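Local coordinates for 49 protein (PDB 6A4V) that interacts with the host poly(ADP-ribose) polymerase PARP-1 and probably facilitates replication of a murine gammaherpesvirus through it, at residues C67-L72 against N252-L257; I137-L142 against V219-V224; L184-F189 against F227-V232. All coordinates share one frame; numbering follows the deposited sequence.

Interaction 1: residues C67-L72 against N252-L257; sequences CKLQVL and NHVKEL
Helical segments 67-72 and 252-257 pack antiparallel and join helix 61-85 to helix 238-262. The CA atoms of Leu69 and His253 are the nearest pair, 6.9 Å apart. The short axes approach to 10.1 Å and cross at -160°. Leu69 carries the apolar half of the interface. Its CG lies anti to the carbonyl carbon (chi1 -80°), which sends the two methyls on toward the partner helix. CD2 presses on Val254 CG2 at 3.5 Å, a tight carbon contact, and the two side chains cross at about a right angle. CD1 meets Leu257 CD2 at 4.0 Å. Val254 and Leu257 also pack on helix 274-289. Leu72 CD1 and Lys68 NZ both come to the His253 ring obliquely, at CD2 and, 3.9 Å away, at CE1. His253 ND1 donates to Glu256 OE2 over 2.7 Å, with the acceptor 21° out of the ring plane. Lys68 does not touch that carboxylate directly. A water accepts from Lys68 NZ (2.9 Å) and donates to Glu256 OE2 (3.0 Å). The contact therefore pairs a leucine-valine core with a polar margin. There Glu256 would probably favour a charged imidazole, while nearby Lys68 would work against it.

Interaction 2: residues I137-L142 against V219-V224; sequences IGTVNL and VLVYWV
Thr139 of segment 137-142 meets Leu220, Val221 and Val224 of segment 219-224 in an antiparallel helix pair within this all-helical part of the fold. The segment axes come to 10.3 Å, at 166° between their directions. Thr139 CG2 lies anti to its own N and reaches Leu220 CG tip to tip at 4.0 Å. The same methyl rests on Val221 CG2 at 3.8 Å. The hydroxyl side of the threonine slides past Val224, with OG1 3.7 Å from CG2 of that valine. Leu142, one turn along, adds CD1 against Leu220 CD2 at 3.7 Å, the two leucines crossing at about a right angle. All five residues are buried. The threonine oxygen needs no partner across the interface, since OG1 is hydrogen-bonded to Leu135 O in its own helix. Further out, Leu142 packs on Phe113, Ile116 and Leu117 of helix 111-126, and Leu220 touches His100 of helix 89-104. The contact thus joins helices 131-146 and 213-235 within a larger bundle. Behind it, on the far side of helix 131-146, Asn141 ND2 bonds back to Ile137 O at 2.7 Å, from above the carbonyl plane; that oxygen also accepts from Asn141 N.

Interaction 3: residues L184-F189 against F227-V232; sequences LDNKHF and FKLFSV
Phe189 turns its ring toward segment 227-232 of helix 213-235 and lodges its CZ corner between Leu229 and Val232. CZ lies 3.3 Å from Val232 CG1 and 3.5 Å from Leu229 CD2. Both methyls approach the ring obliquely. The phenylalanine and valine side chains run at about a right angle to each other. At the ring edge, in its plane, CE2 is 3.6 Å from Leu229 O. One face of the ring is met by Asn186 ND2, which stands 3.6 Å above the plane and toward the rim.

Asn186 has a second role. Its CG sits between the backbone N and the carbonyl carbon (chi1 66°), and this places OD1 to accept from Phe189 N over 2.7 Å. The bond closes an Asx motif, with the donor above the carbonyl plane. It ties down the backbone of the loop that presents the aromatic ring. The amide nitrogen of Asn186 meanwhile faces the branched end of Leu229, 3.9 Å from CD2. The other methyl of Leu229, CD1, lies 3.5 Å from Leu184 O and also touches Leu184 CD2. Leu229 therefore spans three residues of the opposite segment.

Segment 184-189 begins where helix 173-184 ends and leads to the short strand 192-193. Met192 of that strand packs on both Asn186 and Leu229. Leu184 reaches helix 161-168 at His162 and Cys165. Phe189 also meets the ring of Phe238, at the start of helix 238-262, and its backbone O is hydrogen-bonded to Tyr41 OH near the N terminus.

From the N terminus, the chain first meets segment 67-72 on helix 61-85. Interaction 1 joins it to 252-257 on helix 238-262, closing the longest of the three loops, and both other contacts lie within that loop. Interaction 2 opens at 137-142 and interaction 3 at 184-189. They then close in the same order at 219-224 and 227-232, so their loops cross. Both close on helix 213-235, which thus ties helix 131-146 and the loop after helix 173-184 together. Their centres are 16 Å apart. Interaction 1 lies across the chain's centre from interaction 2, about 44 Å between centres, and uses the next helix along the chain.

Interaction 1: residues C67-L72 against N252-L257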
loop_
_atom_site.group_PDB
_atom_site.type_symbol
_atom_site.label_atom_id
_atom_site.label_comp_id
_atom_site.label_asym_id
_atom_site.label_seq_id
_atom_site.Cartn_x
_atom_site.Cartn_y
_atom_site.Cartn_z
ATOM N N CYS B 67 -17.649 -4.224 -12.387
ATOM C CA CYS B 67 -17.374 -4.749 -11.043
ATOM C C CYS B 67 -16.162 -5.691 -11.170
ATOM O O CYS B 67 -15.234 -5.583 -10.453
ATOM C CB CYS B 67 -18.612 -5.446 -10.474
ATOM S SG CYS B 67 -20.072 -4.365 -10.334
ATOM N N LYS B 68 -16.182 -6.581 -12.167
ATOM C CA LYS B 68 -15.225 -7.644 -12.255
ATOM C C LYS B 68 -13.845 -7.014 -12.389
ATOM O O LYS B 68 -12.897 -7.463 -11.720
ATOM C CB LYS B 68 -15.499 -8.572 -13.444
ATOM C CG LYS B 68 -16.807 -9.347 -13.394
ATOM C CD LYS B 68 -16.745 -10.858 -13.780
ATOM C CE LYS B 68 -17.979 -11.338 -14.539
ATOM N NZ LYS B 68 -17.621 -12.017 -15.817
ATOM N N LEU B 69 -13.800 -5.918 -13.150
ATOM C CA LEU B 69 -12.644 -5.183 -13.443
ATOM C C LEU B 69 -12.135 -4.458 -12.214
ATOM O O LEU B 69 -10.936 -4.268 -12.121
ATOM C CB LEU B 69 -12.920 -4.171 -14.555
ATOM C CG LEU B 69 -12.912 -4.791 -15.956
ATOM C CD1 LEU B 69 -13.445 -3.812 -16.982
ATOM C CD2 LEU B 69 -11.532 -5.316 -16.314
ATOM N N GLN B 70 -13.052 -3.951 -11.391
ATOM C CA GLN B 70 -12.689 -3.224 -10.178
ATOM C C GLN B 70 -12.043 -4.185 -9.197
ATOM O O GLN B 70 -10.896 -3.921 -8.734
ATOM C CB GLN B 70 -13.915 -2.563 -9.573
ATOM C CG GLN B 70 -14.258 -1.297 -10.322
ATOM C CD GLN B 70 -15.506 -0.636 -9.798
ATOM O OE1 GLN B 70 -16.522 -1.289 -9.536
ATOM N NE2 GLN B 70 -15.437 0.679 -9.656
ATOM N N VAL B 71 -12.637 -5.384 -9.085
ATOM C CA VAL B 71 -12.050 -6.424 -8.295
ATOM C C VAL B 71 -10.667 -6.762 -8.829
ATOM O O VAL B 71 -9.776 -6.997 -8.009
ATOM C CB VAL B 71 -12.864 -7.720 -8.311
ATOM C CG1 VAL B 71 -12.039 -8.871 -7.789
ATOM C CG2 VAL B 71 -14.150 -7.537 -7.514
ATOM N N LEU B 72 -10.526 -6.876 -10.168
ATOM C CA LEU B 72 -9.231 -7.289 -10.671
ATOM C C LEU B 72 -8.217 -6.174 -10.528
ATOM O O LEU B 72 -7.029 -6.451 -10.367
ATOM C CB LEU B 72 -9.316 -7.741 -12.114
ATOM C CG LEU B 72 -9.924 -9.107 -12.305
ATOM C CD1 LEU B 72 -10.157 -9.338 -13.760
ATOM C CD2 LEU B 72 -9.033 -10.181 -11.740
ATOM N N ASN B 252 -7.656 -8.854 -20.453
ATOM C CA ASN B 252 -8.606 -9.498 -21.339
ATOM C C ASN B 252 -10.055 -9.123 -20.976
ATOM O O ASN B 252 -10.958 -9.055 -21.895
ATOM C CB ASN B 252 -8.358 -11.004 -21.380
ATOM C CG ASN B 252 -7.068 -11.337 -22.081
ATOM O OD1 ASN B 252 -6.853 -10.886 -23.222
ATOM N ND2 ASN B 252 -6.248 -12.205 -21.472
ATOM N N HIS B 253 -10.338 -8.838 -19.712
ATOM C CA HIS B 253 -11.716 -8.460 -19.412
ATOM C C HIS B 253 -11.897 -7.020 -19.805
ATOM O O HIS B 253 -13.019 -6.675 -20.131
ATOM C CB HIS B 253 -12.166 -8.659 -17.983
ATOM C CG HIS B 253 -12.632 -10.028 -17.644
ATOM N ND1 HIS B 253 -13.925 -10.458 -17.916
ATOM C CD2 HIS B 253 -12.015 -11.017 -16.950
ATOM C CE1 HIS B 253 -14.054 -11.677 -17.425
ATOM N NE2 HIS B 253 -12.882 -12.063 -16.859
ATOM N N VAL B 254 -10.821 -6.201 -19.823
ATOM C CA VAL B 254 -10.990 -4.874 -20.444
ATOM C C VAL B 254 -11.389 -5.058 -21.926
ATOM O O VAL B 254 -12.289 -4.376 -22.434
ATOM C CB VAL B 254 -9.752 -3.970 -20.191
ATOM C CG1 VAL B 254 -9.819 -2.673 -20.992
ATOM C CG2 VAL B 254 -9.664 -3.601 -18.686
ATOM N N LYS B 255 -10.764 -6.012 -22.645
ATOM C CA LYS B 255 -11.152 -6.164 -24.083
ATOM C C LYS B 255 -12.601 -6.638 -24.239
ATOM O O LYS B 255 -13.250 -6.138 -25.108
ATOM C CB LYS B 255 -10.166 -7.031 -24.845
ATOM C CG LYS B 255 -9.045 -6.155 -25.406
ATOM C CD LYS B 255 -7.738 -6.819 -25.406
ATOM C CE LYS B 255 -6.572 -5.868 -25.578
ATOM N NZ LYS B 255 -5.323 -6.548 -25.137
ATOM N N GLU B 256 -13.053 -7.540 -23.352
ATOM C CA GLU B 256 -14.365 -7.977 -23.299
ATOM C C GLU B 256 -15.288 -6.778 -23.107
ATOM O O GLU B 256 -16.255 -6.669 -23.826
ATOM C CB GLU B 256 -14.587 -8.978 -22.167
ATOM C CG GLU B 256 -16.049 -9.248 -21.937
ATOM C CD GLU B 256 -16.465 -10.246 -20.877
ATOM O OE1 GLU B 256 -17.462 -10.907 -21.136
ATOM O OE2 GLU B 256 -15.862 -10.309 -19.779
ATOM N N LEU B 257 -15.025 -5.934 -22.091
ATOM C CA LEU B 257 -15.876 -4.795 -21.834
ATOM C C LEU B 257 -15.989 -3.926 -23.091
ATOM O O LEU B 257 -17.045 -3.388 -23.328
ATOM C CB LEU B 257 -15.312 -3.957 -20.686
ATOM C CG LEU B 257 -15.992 -2.590 -20.479
ATOM C CD1 LEU B 257 -17.223 -2.732 -19.621
ATOM C CD2 LEU B 257 -15.070 -1.604 -19.830
HETATM O O HOH W 1 -18.138 -10.098 -17.877
#

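Interaction 2: residues I137-L142 against V219-V224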
loop_
_atom_site.group_PDB
_atom_site.type_symbol
_atom_site.label_atom_id
_atom_site.label_comp_id
_atom_site.label_asym_id
_atom_site.label_seq_id
_atom_site.Cartn_x
_atom_site.Cartn_y
_atom_site.Cartn_z
ATOM N N ILE B 137 14.525 -29.578 13.059
ATOM C CA ILE B 137 15.077 -30.522 13.999
ATOM C C ILE B 137 15.323 -29.753 15.299
ATOM O O ILE B 137 14.947 -30.227 16.376
ATOM C CB ILE B 137 16.337 -31.173 13.399
ATOM C CG1 ILE B 137 16.840 -32.357 14.219
ATOM C CG2 ILE B 137 17.422 -30.123 13.239
ATOM C CD1 ILE B 137 15.914 -33.529 14.323
ATOM N N GLY B 138 15.881 -28.529 15.180
ATOM C CA GLY B 138 16.015 -27.578 16.292
ATOM C C GLY B 138 14.744 -27.496 17.119
ATOM O O GLY B 138 14.693 -27.731 18.328
ATOM N N THR B 139 13.661 -27.212 16.452
ATOM C CA THR B 139 12.463 -26.899 17.162
ATOM C C THR B 139 12.014 -28.138 17.948
ATOM O O THR B 139 11.879 -28.078 19.150
ATOM C CB THR B 139 11.452 -26.345 16.160
ATOM O OG1 THR B 139 12.169 -25.288 15.509
ATOM C CG2 THR B 139 10.198 -25.831 16.823
ATOM N N VAL B 140 11.833 -29.252 17.236
ATOM C CA VAL B 140 11.471 -30.516 17.824
ATOM C C VAL B 140 12.385 -30.811 19.021
ATOM O O VAL B 140 11.905 -31.288 20.071
ATOM C CB VAL B 140 11.495 -31.659 16.799
ATOM C CG1 VAL B 140 11.179 -32.971 17.473
ATOM C CG2 VAL B 140 10.506 -31.417 15.659
ATOM N N ASN B 141 13.672 -30.489 18.901
ATOM C CA ASN B 141 14.575 -30.757 20.007
ATOM C C ASN B 141 14.464 -29.812 21.202
ATOM O O ASN B 141 14.823 -30.248 22.340
ATOM C CB ASN B 141 16.021 -30.768 19.553
ATOM C CG ASN B 141 16.354 -32.123 18.977
ATOM O OD1 ASN B 141 16.980 -32.916 19.660
ATOM N ND2 ASN B 141 15.937 -32.385 17.740
ATOM N N LEU B 142 14.106 -28.528 20.992
ATOM C CA LEU B 142 13.935 -27.664 22.147
ATOM C C LEU B 142 12.716 -28.215 22.890
ATOM O O LEU B 142 12.701 -28.318 24.112
ATOM C CB LEU B 142 13.773 -26.173 21.797
ATOM C CG LEU B 142 14.952 -25.496 21.104
ATOM C CD1 LEU B 142 14.482 -24.391 20.189
ATOM C CD2 LEU B 142 15.972 -24.950 22.076
ATOM N N VAL B 219 4.931 -20.512 19.642
ATOM C CA VAL B 219 5.174 -19.386 18.776
ATOM C C VAL B 219 6.367 -19.700 17.865
ATOM O O VAL B 219 6.385 -19.318 16.699
ATOM C CB VAL B 219 5.434 -18.119 19.617
ATOM C CG1 VAL B 219 6.234 -17.058 18.879
ATOM C CG2 VAL B 219 4.146 -17.518 20.135
ATOM N N LEU B 220 7.405 -20.315 18.420
ATOM C CA LEU B 220 8.554 -20.693 17.593
ATOM C C LEU B 220 8.093 -21.608 16.471
ATOM O O LEU B 220 8.561 -21.536 15.336
ATOM C CB LEU B 220 9.586 -21.451 18.408
ATOM C CG LEU B 220 10.780 -21.901 17.575
ATOM C CD1 LEU B 220 11.333 -20.743 16.751
ATOM C CD2 LEU B 220 11.866 -22.477 18.468
ATOM N N VAL B 221 7.185 -22.504 16.841
ATOM C CA VAL B 221 6.751 -23.512 15.974
ATOM C C VAL B 221 6.056 -22.834 14.813
ATOM O O VAL B 221 6.245 -23.211 13.660
ATOM C CB VAL B 221 5.774 -24.482 16.661
ATOM C CG1 VAL B 221 4.838 -25.109 15.647
ATOM C CG2 VAL B 221 6.489 -25.544 17.449
ATOM N N TYR B 222 5.154 -21.931 15.182
ATOM C CA TYR B 222 4.246 -21.280 14.240
ATOM C C TYR B 222 5.099 -20.492 13.240
ATOM O O TYR B 222 4.906 -20.601 12.065
ATOM C CB TYR B 222 3.286 -20.386 15.027
ATOM C CG TYR B 222 2.432 -19.433 14.233
ATOM C CD1 TYR B 222 1.158 -19.796 13.819
ATOM C CD2 TYR B 222 2.860 -18.146 13.953
ATOM C CE1 TYR B 222 0.343 -18.908 13.141
ATOM C CE2 TYR B 222 2.041 -17.238 13.296
ATOM C CZ TYR B 222 0.784 -17.631 12.861
ATOM O OH TYR B 222 -0.052 -16.775 12.188
ATOM N N TRP B 223 6.087 -19.756 13.744
ATOM C CA TRP B 223 6.924 -18.986 12.860
ATOM C C TRP B 223 7.860 -19.857 12.029
ATOM O O TRP B 223 8.223 -19.469 10.926
ATOM C CB TRP B 223 7.688 -17.899 13.601
ATOM C CG TRP B 223 6.754 -16.793 13.967
ATOM C CD1 TRP B 223 6.293 -16.485 15.210
ATOM C CD2 TRP B 223 6.127 -15.869 13.073
ATOM N NE1 TRP B 223 5.437 -15.426 15.155
ATOM C CE2 TRP B 223 5.329 -15.013 13.856
ATOM C CE3 TRP B 223 6.242 -15.608 11.706
ATOM C CZ2 TRP B 223 4.588 -13.965 13.299
ATOM C CZ3 TRP B 223 5.539 -14.560 11.162
ATOM C CH2 TRP B 223 4.684 -13.786 11.941
ATOM N N VAL B 224 8.209 -21.045 12.513
ATOM C CA VAL B 224 9.009 -21.899 11.683
ATOM C C VAL B 224 8.110 -22.359 10.531
ATOM O O VAL B 224 8.516 -22.391 9.415
ATOM C CB VAL B 224 9.585 -23.105 12.456
ATOM C CG1 VAL B 224 9.800 -24.299 11.555
ATOM C CG2 VAL B 224 10.883 -22.789 13.167
#

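Interaction 3: residues L184-F189 against F227-V232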
loop_
_atom_site.group_PDB
_atom_site.type_symbol
_atom_site.label_atom_id
_atom_site.label_comp_id
_atom_site.label_asym_id
_atom_site.label_seq_id
_atom_site.Cartn_x
_atom_site.Cartn_y
_atom_site.Cartn_z
ATOM N N LEU B 184 -2.354 -22.055 7.547
ATOM C CA LEU B 184 -1.190 -22.879 7.199
ATOM C C LEU B 184 -1.545 -23.865 6.090
ATOM O O LEU B 184 -0.733 -24.093 5.222
ATOM C CB LEU B 184 -0.637 -23.598 8.437
ATOM C CG LEU B 184 0.171 -22.712 9.389
ATOM C CD1 LEU B 184 0.574 -23.474 10.645
ATOM C CD2 LEU B 184 1.405 -22.134 8.693
ATOM N N ASP B 185 -2.725 -24.483 6.135
ATOM C CA ASP B 185 -3.147 -25.336 5.016
ATOM C C ASP B 185 -3.776 -24.429 3.973
ATOM O O ASP B 185 -4.890 -23.902 4.177
ATOM C CB ASP B 185 -4.140 -26.432 5.407
ATOM C CG ASP B 185 -4.468 -27.414 4.291
ATOM O OD1 ASP B 185 -3.674 -27.525 3.305
ATOM O OD2 ASP B 185 -5.516 -28.061 4.413
ATOM N N ASN B 186 -3.033 -24.229 2.887
ATOM C CA ASN B 186 -3.404 -23.260 1.895
ATOM C C ASN B 186 -3.683 -24.016 0.609
ATOM O O ASN B 186 -3.559 -23.452 -0.494
ATOM C CB ASN B 186 -2.332 -22.184 1.732
ATOM C CG ASN B 186 -1.051 -22.759 1.173
ATOM O OD1 ASN B 186 -1.062 -23.890 0.694
ATOM N ND2 ASN B 186 0.030 -21.993 1.199
ATOM N N LYS B 187 -4.078 -25.287 0.790
ATOM C CA LYS B 187 -4.525 -26.134 -0.250
ATOM C C LYS B 187 -3.518 -26.098 -1.394
ATOM O O LYS B 187 -3.863 -25.638 -2.484
ATOM C CB LYS B 187 -5.920 -25.699 -0.711
ATOM C CG LYS B 187 -7.000 -25.756 0.362
ATOM C CD LYS B 187 -8.408 -25.551 -0.195
ATOM C CE LYS B 187 -9.517 -25.679 0.831
ATOM N NZ LYS B 187 -10.835 -25.359 0.232
ATOM N N HIS B 188 -2.296 -26.581 -1.115
ATOM C CA HIS B 188 -1.204 -26.678 -2.085
ATOM C C HIS B 188 -0.995 -25.325 -2.783
ATOM O O HIS B 188 -1.004 -25.235 -4.003
ATOM C CB HIS B 188 -1.498 -27.792 -3.101
ATOM C CG HIS B 188 -1.641 -29.157 -2.504
ATOM N ND1 HIS B 188 -2.889 -29.727 -2.232
ATOM C CD2 HIS B 188 -0.714 -30.082 -2.158
ATOM C CE1 HIS B 188 -2.717 -30.927 -1.722
ATOM N NE2 HIS B 188 -1.394 -31.172 -1.680
ATOM N N PHE B 189 -0.855 -24.261 -1.985
ATOM C CA PHE B 189 -0.512 -22.936 -2.448
ATOM C C PHE B 189 -1.560 -22.393 -3.419
ATOM O O PHE B 189 -1.220 -21.685 -4.359
ATOM C CB PHE B 189 0.891 -22.954 -3.059
ATOM C CG PHE B 189 1.938 -23.230 -2.018
ATOM C CD1 PHE B 189 2.217 -24.521 -1.594
ATOM C CD2 PHE B 189 2.582 -22.167 -1.387
ATOM C CE1 PHE B 189 3.170 -24.744 -0.614
ATOM C CE2 PHE B 189 3.529 -22.393 -0.409
ATOM C CZ PHE B 189 3.815 -23.677 -0.014
ATOM N N PHE B 227 7.613 -19.632 8.177
ATOM C CA PHE B 227 8.819 -19.431 7.363
ATOM C C PHE B 227 8.936 -20.457 6.225
ATOM O O PHE B 227 9.545 -20.158 5.138
ATOM C CB PHE B 227 10.052 -19.516 8.252
ATOM C CG PHE B 227 11.358 -19.284 7.544
ATOM C CD1 PHE B 227 11.675 -18.021 7.068
ATOM C CD2 PHE B 227 12.313 -20.273 7.460
ATOM C CE1 PHE B 227 12.872 -17.813 6.405
ATOM C CE2 PHE B 227 13.529 -20.049 6.819
ATOM C CZ PHE B 227 13.809 -18.813 6.292
ATOM N N LYS B 228 8.526 -21.709 6.501
ATOM C CA LYS B 228 8.739 -22.802 5.552
ATOM C C LYS B 228 7.750 -22.568 4.408
ATOM O O LYS B 228 8.154 -22.670 3.234
ATOM C CB LYS B 228 8.713 -24.182 6.232
ATOM C CG LYS B 228 8.316 -25.386 5.365
ATOM C CD LYS B 228 9.489 -26.118 4.715
ATOM C CE LYS B 228 9.174 -27.525 4.235
ATOM N NZ LYS B 228 9.165 -28.526 5.326
ATOM N N LEU B 229 6.534 -22.107 4.743
ATOM C CA LEU B 229 5.564 -21.837 3.708
ATOM C C LEU B 229 6.098 -20.734 2.790
ATOM O O LEU B 229 6.089 -20.884 1.554
ATOM C CB LEU B 229 4.230 -21.421 4.314
ATOM C CG LEU B 229 3.124 -22.451 4.521
ATOM C CD1 LEU B 229 1.821 -21.707 4.742
ATOM C CD2 LEU B 229 2.923 -23.405 3.354
ATOM N N PHE B 230 6.525 -19.603 3.349
ATOM C CA PHE B 230 6.956 -18.482 2.513
ATOM C C PHE B 230 8.201 -18.931 1.746
ATOM O O PHE B 230 8.452 -18.529 0.612
ATOM C CB PHE B 230 7.191 -17.203 3.345
ATOM C CG PHE B 230 5.953 -16.365 3.535
ATOM C CD1 PHE B 230 5.299 -15.785 2.440
ATOM C CD2 PHE B 230 5.385 -16.200 4.794
ATOM C CE1 PHE B 230 4.147 -15.037 2.608
ATOM C CE2 PHE B 230 4.220 -15.454 4.951
ATOM C CZ PHE B 230 3.618 -14.848 3.873
ATOM N N SER B 231 8.992 -19.816 2.347
ATOM C CA SER B 231 10.189 -20.239 1.635
ATOM C C SER B 231 9.811 -20.918 0.327
ATOM O O SER B 231 10.440 -20.734 -0.710
ATOM C CB SER B 231 11.028 -21.142 2.454
ATOM O OG SER B 231 11.893 -20.385 3.293
ATOM N N VAL B 232 8.823 -21.788 0.406
ATOM C CA VAL B 232 8.470 -22.556 -0.753
ATOM C C VAL B 232 7.825 -21.599 -1.752
ATOM O O VAL B 232 8.157 -21.545 -2.932
ATOM C CB VAL B 232 7.551 -23.725 -0.337
ATOM C CG1 VAL B 232 6.718 -24.255 -1.482
ATOM C CG2 VAL B 232 8.384 -24.835 0.296
#